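Local structure of superoxide dismutase (Leishmania major, 4F2N) at residues B[51-54]-B[55-58]; B[102-105]-B[106-109]; B[138-141]-B[142-146]. The protein catalyses the dismutation of superoxide to molecular oxygen and hydrogen peroxide at a single iron ion held in each subunit. All coordinates share one frame; numbering follows the deposited sequence. Where two conformers were deposited one is given.

Contact 1 (B[51-54]-B[55-58]). With FE2 (Fe (II) ion), chain N.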
ATOM      1  N   SER B  51      12.035 -15.929   3.003  1.00 25.40           N
ATOM      2  CA  SER B  51      11.665 -17.257   3.490  1.00 26.02           C
ATOM      3  C   SER B  51      10.737 -17.966   2.496  1.00 25.34           C
ATOM      4  O   SER B  51      10.108 -17.315   1.660  1.00 24.22           O
ATOM      5  CB  SER B  51      10.940 -17.125   4.827  1.00 25.69           C
ATOM      6  OG  SER B  51       9.654 -16.550   4.607  1.00 24.61           O
ATOM      7  N   PRO B  52      10.639 -19.311   2.595  1.00 25.46           N
ATOM      8  CA  PRO B  52       9.677 -20.051   1.778  1.00 25.42           C
ATOM      9  C   PRO B  52       8.256 -19.484   1.883  1.00 25.36           C
ATOM     10  O   PRO B  52       7.610 -19.242   0.842  1.00 24.87           O
ATOM     11  CB  PRO B  52       9.776 -21.493   2.342  1.00 26.66           C
ATOM     12  CG  PRO B  52      11.218 -21.583   2.774  1.00 27.21           C
ATOM     13  CD  PRO B  52      11.545 -20.225   3.343  1.00 26.43           C
ATOM     14  N   ARG B  53       7.789 -19.218   3.108  1.00 25.29           N
ATOM     15  CA  ARG B  53       6.424 -18.701   3.270  1.00 25.00           C
ATOM     16  C   ARG B  53       6.277 -17.295   2.672  1.00 24.09           C
ATOM     17  O   ARG B  53       5.260 -17.011   2.039  1.00 23.80           O
ATOM     18  CB  ARG B  53       5.946 -18.772   4.730  1.00 26.12           C
ATOM     19  CG  ARG B  53       4.557 -18.174   4.978  1.00 26.54           C
ATOM     20  CD  ARG B  53       3.490 -18.860   4.128  1.00 27.12           C
ATOM     21  NE  ARG B  53       2.136 -18.674   4.652  1.00 27.12           N
ATOM     22  CZ  ARG B  53       1.066 -19.298   4.170  1.00 28.40           C
ATOM     23  NH1 ARG B  53       1.198 -20.169   3.170  1.00 29.98           N
ATOM     24  NH2 ARG B  53      -0.129 -19.098   4.713  1.00 28.20           N
ATOM     25  N   GLN B  54       7.279 -16.432   2.834  1.00 23.30           N
ATOM     26  CA  GLN B  54       7.194 -15.078   2.213  1.00 22.81           C
ATOM     27  C   GLN B  54       7.045 -15.188   0.703  1.00 22.58           C
ATOM     28  O   GLN B  54       6.227 -14.463   0.082  1.00 21.49           O
ATOM     29  CB  GLN B  54       8.432 -14.237   2.568  1.00 23.03           C
ATOM     30  CG  GLN B  54       8.540 -12.887   1.882  1.00 22.34           C
ATOM     31  CD  GLN B  54       7.523 -11.882   2.412  1.00 22.05           C
ATOM     32  OE1 GLN B  54       7.807 -11.114   3.346  1.00 21.69           O
ATOM     33  NE2 GLN B  54       6.324 -11.898   1.838  1.00 21.52           N
ATOM     34  N   LEU B  55       7.816 -16.080   0.089  1.00 22.90           N
ATOM     35  CA  LEU B  55       7.738 -16.225  -1.379  1.00 23.51           C
ATOM     36  C   LEU B  55       6.425 -16.872  -1.790  1.00 23.97           C
ATOM     37  O   LEU B  55       5.829 -16.490  -2.806  1.00 24.06           O
ATOM     38  CB  LEU B  55       8.912 -17.044  -1.946  1.00 24.13           C
ATOM     39  CG  LEU B  55       8.884 -17.269  -3.465  1.00 24.04           C
ATOM     40  CD1 LEU B  55       8.922 -15.936  -4.220  1.00 23.33           C
ATOM     41  CD2 LEU B  55      10.048 -18.142  -3.898  1.00 24.96           C
ATOM     42  N   GLU B  56       5.983 -17.854  -1.009  1.00 24.91           N
ATOM     43  CA  GLU B  56       4.730 -18.563  -1.309  1.00 25.90           C
ATOM     44  C   GLU B  56       3.538 -17.591  -1.319  1.00 24.40           C
ATOM     45  O   GLU B  56       2.714 -17.605  -2.253  1.00 24.31           O
ATOM     46  CB  GLU B  56       4.479 -19.692  -0.307  1.00 28.39           C
ATOM     47  CG  GLU B  56       3.169 -20.417  -0.545  1.00 31.31           C
ATOM     48  CD  GLU B  56       2.890 -21.538   0.430  1.00 35.18           C
ATOM     49  OE1 GLU B  56       3.343 -21.510   1.608  1.00 36.50           O
ATOM     50  OE2 GLU B  56       2.175 -22.463   0.002  1.00 38.68           O
ATOM     51  N   LEU B  57       3.453 -16.757  -0.282  1.00 23.11           N
ATOM     52  CA  LEU B  57       2.395 -15.734  -0.219  1.00 22.27           C
ATOM     53  C   LEU B  57       2.492 -14.854  -1.441  1.00 21.20           C
ATOM     54  O   LEU B  57       1.499 -14.603  -2.134  1.00 21.27           O
ATOM     55  CB  LEU B  57       2.538 -14.862   1.035  1.00 21.91           C
ATOM     56  CG  LEU B  57       2.252 -15.612   2.339  1.00 22.83           C
ATOM     57  CD1 LEU B  57       2.657 -14.749   3.530  1.00 22.25           C
ATOM     58  CD2 LEU B  57       0.786 -16.046   2.404  1.00 22.86           C
ATOM     59  N   HIS B  58       3.695 -14.378  -1.721  1.00 20.49           N
ATOM     60  CA  HIS B  58       3.855 -13.302  -2.707  1.00 19.66           C
ATOM     61  C   HIS B  58       3.552 -13.785  -4.104  1.00 20.60           C
ATOM     62  O   HIS B  58       2.857 -13.109  -4.901  1.00 19.55           O
ATOM     63  CB  HIS B  58       5.290 -12.760  -2.659  1.00 18.91           C
ATOM     64  CG  HIS B  58       5.420 -11.357  -3.223  1.00 17.55           C
ATOM     65  ND1 HIS B  58       6.536 -10.620  -3.081  1.00 17.25           N
ATOM     66  CD2 HIS B  58       4.497 -10.553  -3.912  1.00 17.06           C
ATOM     67  CE1 HIS B  58       6.336  -9.409  -3.649  1.00 17.16           C
ATOM     68  NE2 HIS B  58       5.095  -9.380  -4.149  1.00 16.03           N
TER
HETATM   69 FE   FE2 N 300       4.077  -7.545  -4.742  1.00 16.82          FE
HETATM   70  O   HOH W   1       3.206  -5.551  -5.349  1.00 12.29           O

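Contact 2 (B[102-105]-B[106-109]). With FE2 (Fe (II) ion), chain N.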
ATOM      1  N   ALA B 102      -2.898  -5.773 -15.100  1.00 18.34           N
ATOM      2  CA  ALA B 102      -1.869  -5.981 -16.155  1.00 18.49           C
ATOM      3  C   ALA B 102      -0.509  -5.450 -15.714  1.00 18.25           C
ATOM      4  O   ALA B 102       0.525  -6.171 -15.798  1.00 18.85           O
ATOM      5  CB  ALA B 102      -2.308  -5.328 -17.464  1.00 18.93           C
ATOM      6  N   ALA B 103      -0.503  -4.232 -15.172  1.00 17.76           N
ATOM      7  CA  ALA B 103       0.745  -3.641 -14.644  1.00 17.15           C
ATOM      8  C   ALA B 103       1.286  -4.459 -13.474  1.00 16.91           C
ATOM      9  O   ALA B 103       2.470  -4.749 -13.451  1.00 16.63           O
ATOM     10  CB  ALA B 103       0.551  -2.177 -14.243  1.00 16.89           C
ATOM     11  N   GLN B 104       0.443  -4.840 -12.505  1.00 17.15           N
ATOM     12  CA  GLN B 104       0.947  -5.686 -11.406  1.00 17.38           C
ATOM     13  C   GLN B 104       1.490  -7.028 -11.891  1.00 17.52           C
ATOM     14  O   GLN B 104       2.480  -7.548 -11.340  1.00 18.05           O
ATOM     15  CB  GLN B 104      -0.110  -5.891 -10.298  1.00 17.72           C
ATOM     16  CG  GLN B 104      -0.329  -4.637  -9.442  1.00 18.32           C
ATOM     17  CD  GLN B 104       0.894  -4.297  -8.565  1.00 18.54           C
ATOM     18  OE1 GLN B 104       1.883  -3.718  -9.048  1.00 18.73           O
ATOM     19  NE2 GLN B 104       0.824  -4.637  -7.282  1.00 18.17           N
ATOM     20  N   HIS B 105       0.852  -7.619 -12.908  1.00 17.46           N
ATOM     21  CA  HIS B 105       1.366  -8.873 -13.480  1.00 18.02           C
ATOM     22  C   HIS B 105       2.752  -8.659 -14.049  1.00 17.91           C
ATOM     23  O   HIS B 105       3.693  -9.398 -13.744  1.00 17.68           O
ATOM     24  CB  HIS B 105       0.393  -9.485 -14.509  1.00 18.26           C
ATOM     25  CG  HIS B 105       0.929 -10.708 -15.222  1.00 19.08           C
ATOM     26  ND1 HIS B 105       1.673 -11.658 -14.597  1.00 19.08           N
ATOM     27  CD2 HIS B 105       0.777 -11.140 -16.551  1.00 19.69           C
ATOM     28  CE1 HIS B 105       1.977 -12.636 -15.467  1.00 19.77           C
ATOM     29  NE2 HIS B 105       1.454 -12.315 -16.668  1.00 20.35           N
ATOM     30  N   PHE B 106       2.890  -7.620 -14.844  1.00 18.04           N
ATOM     31  CA  PHE B 106       4.181  -7.282 -15.425  1.00 18.41           C
ATOM     32  C   PHE B 106       5.193  -6.973 -14.305  1.00 17.93           C
ATOM     33  O   PHE B 106       6.331  -7.487 -14.329  1.00 18.48           O
ATOM     34  CB  PHE B 106       4.054  -6.077 -16.380  1.00 18.52           C
ATOM     35  CG  PHE B 106       5.395  -5.510 -16.799  1.00 19.51           C
ATOM     36  CD1 PHE B 106       6.044  -6.005 -17.928  1.00 20.61           C
ATOM     37  CD2 PHE B 106       6.025  -4.518 -16.044  1.00 19.49           C
ATOM     38  CE1 PHE B 106       7.313  -5.528 -18.297  1.00 21.28           C
ATOM     39  CE2 PHE B 106       7.285  -4.028 -16.396  1.00 20.74           C
ATOM     40  CZ  PHE B 106       7.929  -4.536 -17.538  1.00 21.25           C
ATOM     41  N   ASN B 107       4.792  -6.142 -13.337  1.00 16.98           N
ATOM     42  CA  ASN B 107       5.744  -5.684 -12.310  1.00 17.04           C
ATOM     43  C   ASN B 107       6.300  -6.866 -11.545  1.00 16.73           C
ATOM     44  O   ASN B 107       7.515  -6.932 -11.319  1.00 17.12           O
ATOM     45  CB  ASN B 107       5.111  -4.684 -11.331  1.00 16.89           C
ATOM     46  CG  ASN B 107       4.724  -3.386 -12.002  1.00 17.53           C
ATOM     47  OD1 ASN B 107       5.251  -3.032 -13.077  1.00 17.64           O
ATOM     48  ND2 ASN B 107       3.813  -2.664 -11.377  1.00 17.36           N
ATOM     49  N   HIS B 108       5.426  -7.805 -11.167  1.00 16.52           N
ATOM     50  CA  HIS B 108       5.882  -9.005 -10.412  1.00 16.73           C
ATOM     51  C   HIS B 108       6.738  -9.912 -11.262  1.00 16.96           C
ATOM     52  O   HIS B 108       7.749 -10.439 -10.783  1.00 17.99           O
ATOM     53  CB  HIS B 108       4.706  -9.797  -9.797  1.00 16.75           C
ATOM     54  CG  HIS B 108       4.088  -9.112  -8.586  1.00 16.49           C
ATOM     55  ND1 HIS B 108       3.135  -8.144  -8.699  1.00 16.26           N
ATOM     56  CD2 HIS B 108       4.376  -9.221  -7.235  1.00 16.32           C
ATOM     57  CE1 HIS B 108       2.815  -7.680  -7.488  1.00 16.22           C
ATOM     58  NE2 HIS B 108       3.583  -8.319  -6.577  1.00 16.31           N
ATOM     59  N   SER B 109       6.349 -10.130 -12.519  1.00 17.13           N
ATOM     60  CA  SER B 109       7.137 -10.966 -13.436  1.00 17.67           C
ATOM     61  C   SER B 109       8.549 -10.448 -13.581  1.00 17.70           C
ATOM     62  O   SER B 109       9.516 -11.211 -13.597  1.00 18.27           O
ATOM     63  CB  SER B 109       6.444 -11.081 -14.810  1.00 17.68           C
ATOM     64  OG  SER B 109       5.192 -11.728 -14.635  1.00 17.60           O
TER
HETATM   65 FE   FE2 N 300       4.077  -7.545  -4.742  1.00 16.82          FE
HETATM   66  O   HOH W   1       3.206  -5.551  -5.349  1.00 12.29           O

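Contact 3 (B[138-141]-B[142-146])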
ATOM      1  N   ASP B 138      28.086   1.591  -4.604  1.00 29.14           N
ATOM      2  CA  ASP B 138      27.658   1.913  -3.233  1.00 30.25           C
ATOM      3  C   ASP B 138      26.747   3.148  -3.157  1.00 28.80           C
ATOM      4  O   ASP B 138      25.719   3.118  -2.463  1.00 27.93           O
ATOM      5  CB  ASP B 138      28.865   2.068  -2.308  1.00 34.59           C
ATOM      6  CG  ASP B 138      29.637   0.764  -2.128  1.00 38.65           C
ATOM      7  OD1 ASP B 138      29.094  -0.329  -2.408  1.00 41.73           O
ATOM      8  OD2 ASP B 138      30.808   0.822  -1.700  1.00 44.12           O
ATOM      9  N   ASP B 139      27.115   4.218  -3.868  1.00 27.60           N
ATOM     10  CA  ASP B 139      26.297   5.433  -3.916  1.00 26.59           C
ATOM     11  C   ASP B 139      24.931   5.180  -4.607  1.00 25.35           C
ATOM     12  O   ASP B 139      23.889   5.676  -4.141  1.00 25.37           O
ATOM     13  CB  ASP B 139      27.022   6.598  -4.593  1.00 27.91           C
ATOM     14  CG  ASP B 139      28.254   7.100  -3.817  1.00 30.20           C
ATOM     15  OD1 ASP B 139      28.262   7.163  -2.575  1.00 31.37           O
ATOM     16  OD2 ASP B 139      29.239   7.467  -4.474  1.00 31.50           O
ATOM     17  N   PHE B 140      24.918   4.413  -5.700  1.00 23.89           N
ATOM     18  CA  PHE B 140      23.644   3.999  -6.272  1.00 22.76           C
ATOM     19  C   PHE B 140      22.787   3.220  -5.263  1.00 22.55           C
ATOM     20  O   PHE B 140      21.611   3.531  -5.082  1.00 21.56           O
ATOM     21  CB  PHE B 140      23.823   3.178  -7.561  1.00 22.23           C
ATOM     22  CG  PHE B 140      22.651   2.290  -7.860  1.00 21.57           C
ATOM     23  CD1 PHE B 140      21.468   2.836  -8.341  1.00 20.81           C
ATOM     24  CD2 PHE B 140      22.711   0.921  -7.621  1.00 21.70           C
ATOM     25  CE1 PHE B 140      20.370   2.041  -8.596  1.00 20.57           C
ATOM     26  CE2 PHE B 140      21.595   0.117  -7.860  1.00 21.26           C
ATOM     27  CZ  PHE B 140      20.425   0.681  -8.354  1.00 20.33           C
ATOM     28  N   MET B 141      23.363   2.215  -4.603  1.00 22.53           N
ATOM     29  CA  MET B 141      22.587   1.427  -3.636  1.00 22.80           C
ATOM     30  C   MET B 141      21.973   2.292  -2.518  1.00 23.04           C
ATOM     31  O   MET B 141      20.804   2.109  -2.167  1.00 22.52           O
ATOM     32  CB  MET B 141      23.468   0.321  -3.024  1.00 24.12           C
ATOM     33  CG  MET B 141      23.731  -0.798  -4.014  1.00 24.96           C
ATOM     34  SD  MET B 141      24.829  -2.060  -3.350  1.00 28.73           S
ATOM     35  CE  MET B 141      24.532  -3.364  -4.543  1.00 28.66           C
ATOM     36  N   VAL B 142      22.775   3.204  -1.946  1.00 23.47           N
ATOM     37  CA  VAL B 142      22.301   4.115  -0.909  1.00 23.90           C
ATOM     38  C   VAL B 142      21.110   4.946  -1.425  1.00 23.24           C
ATOM     39  O   VAL B 142      20.059   4.999  -0.772  1.00 23.14           O
ATOM     40  CB  VAL B 142      23.447   5.014  -0.368  1.00 25.12           C
ATOM     41  CG1 VAL B 142      22.908   6.201   0.422  1.00 25.91           C
ATOM     42  CG2 VAL B 142      24.396   4.187   0.504  1.00 25.88           C
ATOM     43  N   SER B 143      21.264   5.534  -2.610  1.00 22.79           N
ATOM     44  CA  SER B 143      20.188   6.316  -3.249  1.00 22.23           C
ATOM     45  C   SER B 143      18.938   5.487  -3.520  1.00 21.23           C
ATOM     46  O   SER B 143      17.785   5.974  -3.357  1.00 20.79           O
ATOM     47  CB  SER B 143      20.679   6.918  -4.572  1.00 23.05           C
ATOM     48  OG  SER B 143      21.769   7.793  -4.322  1.00 25.34           O
ATOM     49  N   PHE B 144      19.157   4.245  -3.941  1.00 20.57           N
ATOM     50  CA  PHE B 144      18.041   3.357  -4.329  1.00 19.90           C
ATOM     51  C   PHE B 144      17.273   2.964  -3.072  1.00 19.65           C
ATOM     52  O   PHE B 144      16.070   3.043  -3.038  1.00 18.34           O
ATOM     53  CB  PHE B 144      18.534   2.119  -5.118  1.00 19.83           C
ATOM     54  CG  PHE B 144      17.422   1.192  -5.584  1.00 19.47           C
ATOM     55  CD1 PHE B 144      16.933   1.269  -6.897  1.00 19.71           C
ATOM     56  CD2 PHE B 144      16.875   0.222  -4.725  1.00 19.64           C
ATOM     57  CE1 PHE B 144      15.887   0.411  -7.336  1.00 19.26           C
ATOM     58  CE2 PHE B 144      15.852  -0.641  -5.164  1.00 19.42           C
ATOM     59  CZ  PHE B 144      15.369  -0.554  -6.469  1.00 19.11           C
ATOM     60  N   GLN B 145      17.991   2.549  -2.025  1.00 19.72           N
ATOM     61  CA  GLN B 145      17.339   2.222  -0.751  1.00 20.71           C
ATOM     62  C   GLN B 145      16.530   3.370  -0.184  1.00 21.40           C
ATOM     63  O   GLN B 145      15.446   3.150   0.361  1.00 20.85           O
ATOM     64  CB  GLN B 145      18.374   1.806   0.285  1.00 21.32           C
ATOM     65  CG  GLN B 145      18.974   0.445  -0.001  1.00 22.06           C
ATOM     66  CD  GLN B 145      20.274   0.244   0.752  1.00 23.22           C
ATOM     67  OE1 GLN B 145      21.201  -0.353   0.234  1.00 24.16           O
ATOM     68  NE2 GLN B 145      20.360   0.793   1.953  1.00 24.39           N
ATOM     69  N   GLN B 146      17.074   4.587  -0.292  1.00 21.50           N
ATOM     70  CA  GLN B 146      16.419   5.788   0.211  0.50 21.92           C
ATOM     71  C   GLN B 146      15.113   6.066  -0.535  1.00 21.15           C
ATOM     72  O   GLN B 146      14.091   6.385   0.069  1.00 20.99           O
ATOM     73  CB  GLN B 146      17.383   6.977   0.124  0.50 22.92           C
ATOM     74  CG  GLN B 146      16.745   8.348   0.296  0.50 24.24           C
ATOM     75  CD  GLN B 146      17.777   9.443   0.321  0.50 25.38           C
ATOM     76  OE1 GLN B 146      18.957   9.185   0.585  0.50 26.72           O
ATOM     77  NE2 GLN B 146      17.351  10.671   0.030  0.50 25.70           N
TER

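Contact 1 (B[51-54]-B[55-58])
L55 N is bonded to S51 O (3.0 Å), closing the first turn of helix 52-71. S51 also occupies the N-cap position: its OG accepts from Q54 N (3.0 Å), and the same hydroxyl is hydrogen-bonded to D200. The L55 side chain turns away from this turn, onto F40, I46 and W112. E56 N bonds to P52 O (2.8 Å), while the extended E56 side chain brings OE1 near the edge of the R53 guanidinium. The salt bridge from R53 NH1 to E56 OE1 is 3.0 Å long but, as a hydrogen bond, weak and bent (150°), with the carboxylate plane turned 74° from the guanidinium plane. L57, whose amide makes a nearly straight bond to R53 O, lays CD2 over one guanidinium face, 3.7 Å from R53 CZ. A bend at chi2 (58°) lets the R53 chain run on toward the C-terminal end of the helix, past both partners. H58 closes the series with H58 N on Q54 O (3.1 Å), and its ring leads away so that NE2 binds the iron at 2.2 Å, beside H108, D191 and H195. R53 NH2 meanwhile pairs with E202 of the second subunit. The arginine thus meets two carboxylates, one from each subunit, which would probably stabilise its positive charge and tie this helix start to the second subunit.

Contact 2 (B[102-105]-B[106-109])
Q104 and H108 both carry CG beside the backbone N (chi1 -73° and -74°), and a further bend at Q104 chi2 brings its amide up to the H108 imidazole at a steep tilt (planes 72° apart), with Q104 NE2 3.6 Å from H108 CE1. Q104 O receives two bonds, from H108 N (3.0 Å) and from H108 ND1 (2.8 Å), which arrive from opposite faces of the carbonyl plane. The second lies almost in the imidazole plane and fixes the rotation of the ring, whose NE2 binds the iron. Q104 NE2 donates to the iron-bound water (3.2 Å) and bonds to Y66; Q104 OE1 accepts from N107 ND2 (3.2 Å), nearly in the plane of both amides, and from W156. N107 ND2 also reaches A176 O. On the next carbonyl, S109 OG gives a second bond to H105 O (2.9 Å) from above its plane, opposite the bond from S109 N, while H105 ND1 is tied to H63. H58, D191 and H195 complete the protein ligands. A glutamine reaching from the same helix as the second histidine to the metal-bound solvent is characteristic of the iron superoxide dismutase active site.

Contact 3 (B[138-141]-B[142-146])
F140 and F144, one helical turn apart, lie side by side. F140 CZ comes to 3.8 Å from F144 CD1, and F144 CB sits over the F140 face, 4.3 Å from the ring centroid, as a CH-pi contact. The rings themselves meet obliquely, with their planes 53° apart. The four-residue spacing puts both on one flank, and like first torsions, CG trans to the backbone N (chi1 157° for F140, -178° for F144), send the rings the same way. In the backbone, F144 N bonds to F140 O at 2.8 Å, and the neighbouring turn is closed by Q145 N on M141 O (2.9 Å). The stretch belongs to helix 137-149, an amphipathic helix of the C-terminal alpha/beta domain of the iron/manganese superoxide dismutases, packed against the three-stranded antiparallel sheet. Its exposed flank carries D138, D139 and V142; V142 CG2 rests 3.4 Å from D138 O, the acceptor of V142 N. Q145, extended beyond CG, runs back past M141 O, with OE1 4.0 Å from M141 CB; that OE1 accepts from W213 NE1. Farther out, I170 of strand 168-174 touches both phenylalanines, L159 and T157 of strand 155-161 meet F140 and F144 respectively, and F134 borders the F140 ring. The rings of F188 and W213 close in on F144.

Contacts 1 and 2 belong to the alpha-hairpin region and meet at the iron, where H58 NE2 and H108 NE2 lie 3.1 Å apart; the metal-bound water is common to both. Contact 2 is wholly buried, its centre about 8 Å from the centre of the chain, and its polar groups are knit into a hydrogen-bond network. Contact 1, its centre about 17 Å from that point, starts its helix at the partly exposed edge and relies on a cap and on charges shared with the second subunit. Contact 3, equally far out, lies in the C-terminal domain; its nearest atoms are about 11 Å from contact 2, and aromatic packing against the sheet replaces metal binding.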